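Local coordinates for Udp-n-acetylglucosamine pyrophosphorylase (Trypanosoma brucei, PDB 4BQH), which probably catalyses the formation of UDP-N-acetylglucosamine and diphosphate from UTP and N-acetylglucosamine 1-phosphate, at residues Met367-Glu372 and Asp411-Pro416. Residues are numbered along the deposited sequence; the frame is centred on the assembly and turned at random. Where two conformers were deposited one is given.
Sequences MSLAAE and DECDHP
L369 carries the helical side of this contact, reaching from helix 364-374 to 3-10 residues 411-413, where E412 and C413 receive it. With CG anti to the backbone N (chi1 -177°), the leucine extends away from its helix and directs its branched end toward the turn, CD1 foremost. CD1 does most of the touching: it lies 3.5 Å from the carbonyl O of E412 and 3.9 Å from C413 N, so it rests on the peptide that links the two residues. C413 SG, 4.0 Å from L369 CD1, supplies an apolar neighbour beside that peptide, and F409 also touches the leucine.

The second methyl lies by the glutamate side chain instead. L369 CD2 comes no nearer than 4.1 Å to E412 OE1, a loose approach, and the two side chains cross at about a right angle. The extended glutamate passes the leucine and carries OE1 to a salt bridge with R373, which follows L369 on helix 364-374.

No hydrogen bond joins 367-372 to 411-416. A370 and A371 pack on F242 of helix 241-246, and A371 touches the bound inhibitor, about 11 Å from the L369 side chain. Within the GT-A-type uridylyltransferase region, the loop between strands 394-400 and 423-427 thus meets the helix that contributes A371 to the inhibitor pocket through nondirectional leucine packing, while the E412-R373 salt bridge adds a charged tie.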
# COMPACT_ATOMS: atom_id res chain seq x y z
N MET A 367 -13.16 -4.26 -5.79
CA MET A 367 -13.20 -3.00 -5.04
C MET A 367 -14.64 -2.51 -4.88
O MET A 367 -15.02 -2.00 -3.82
CB MET A 367 -12.32 -1.94 -5.70
CG MET A 367 -10.84 -2.34 -5.78
SD MET A 367 -10.08 -2.79 -4.21
CE MET A 367 -10.03 -1.18 -3.39
N SER A 368 -15.41 -2.62 -5.96
CA SER A 368 -16.84 -2.25 -5.95
C SER A 368 -17.67 -3.11 -4.99
O SER A 368 -18.46 -2.60 -4.20
CB SER A 368 -17.41 -2.40 -7.36
OG SER A 368 -16.77 -1.51 -8.25
N LEU A 369 -17.52 -4.42 -5.09
CA LEU A 369 -18.37 -5.31 -4.32
C LEU A 369 -18.00 -5.22 -2.85
O LEU A 369 -18.89 -5.27 -1.99
CB LEU A 369 -18.20 -6.77 -4.81
CG LEU A 369 -19.10 -7.84 -4.14
CD1 LEU A 369 -19.44 -8.94 -5.14
CD2 LEU A 369 -18.38 -8.51 -2.99
N ALA A 370 -16.70 -5.14 -2.57
CA ALA A 370 -16.23 -5.08 -1.19
C ALA A 370 -16.76 -3.83 -0.55
O ALA A 370 -17.19 -3.86 0.62
CB ALA A 370 -14.70 -5.10 -1.12
N ALA A 371 -16.74 -2.72 -1.29
CA ALA A 371 -17.28 -1.46 -0.73
C ALA A 371 -18.76 -1.59 -0.39
O ALA A 371 -19.17 -1.20 0.72
CB ALA A 371 -17.03 -0.29 -1.66
N GLU A 372 -19.54 -2.20 -1.29
CA GLU A 372 -20.97 -2.43 -1.04
C GLU A 372 -21.16 -3.29 0.21
O GLU A 372 -21.94 -2.93 1.10
CB GLU A 372 -21.64 -3.08 -2.26
CG GLU A 372 -23.13 -2.78 -2.37
CD GLU A 372 -23.64 -2.77 -3.81
OE1 GLU A 372 -23.72 -3.85 -4.40
OE2 GLU A 372 -23.97 -1.67 -4.36
N ASP A 411 -15.17 -14.42 -3.61
CA ASP A 411 -15.78 -15.27 -4.64
C ASP A 411 -17.18 -14.84 -5.04
O ASP A 411 -17.74 -15.35 -6.03
CB ASP A 411 -15.70 -16.74 -4.23
CG ASP A 411 -14.27 -17.25 -4.27
OD1 ASP A 411 -13.57 -16.98 -5.26
OD2 ASP A 411 -13.84 -17.91 -3.31
N GLU A 412 -17.75 -13.90 -4.30
CA GLU A 412 -19.05 -13.33 -4.66
C GLU A 412 -18.98 -12.50 -5.95
O GLU A 412 -20.01 -12.14 -6.52
CB GLU A 412 -19.60 -12.50 -3.51
CG GLU A 412 -19.81 -13.36 -2.28
CD GLU A 412 -20.38 -12.60 -1.12
OE1 GLU A 412 -20.74 -11.43 -1.29
OE2 GLU A 412 -20.48 -13.19 -0.02
N CYS A 413 -17.76 -12.23 -6.42
CA CYS A 413 -17.56 -11.49 -7.65
C CYS A 413 -17.85 -12.33 -8.90
O CYS A 413 -17.99 -11.77 -9.99
CB CYS A 413 -16.12 -10.97 -7.74
SG CYS A 413 -15.70 -9.77 -6.45
N ASP A 414 -17.85 -13.65 -8.76
CA ASP A 414 -18.08 -14.52 -9.92
C ASP A 414 -19.42 -15.25 -9.80
O ASP A 414 -19.79 -15.68 -8.72
CB ASP A 414 -16.93 -15.53 -10.10
CG ASP A 414 -15.60 -14.87 -10.44
OD1 ASP A 414 -15.58 -13.95 -11.28
OD2 ASP A 414 -14.58 -15.29 -9.86
N HIS A 415 -20.12 -15.38 -10.93
CA HIS A 415 -21.41 -16.08 -10.96
C HIS A 415 -21.41 -17.10 -12.06
O HIS A 415 -21.57 -16.75 -13.22
CB HIS A 415 -22.53 -15.07 -11.18
CG HIS A 415 -22.43 -13.89 -10.27
ND1 HIS A 415 -22.87 -13.93 -9.01
CD2 HIS A 415 -21.80 -12.67 -10.43
CE1 HIS A 415 -22.59 -12.77 -8.40
NE2 HIS A 415 -21.93 -11.99 -9.27
N PRO A 416 -21.20 -18.40 -11.73
CA PRO A 416 -20.93 -18.96 -10.40
C PRO A 416 -19.45 -18.76 -9.99
O PRO A 416 -18.61 -18.46 -10.85
CB PRO A 416 -21.20 -20.45 -10.61
CG PRO A 416 -20.75 -20.69 -12.01
CD PRO A 416 -21.19 -19.45 -12.77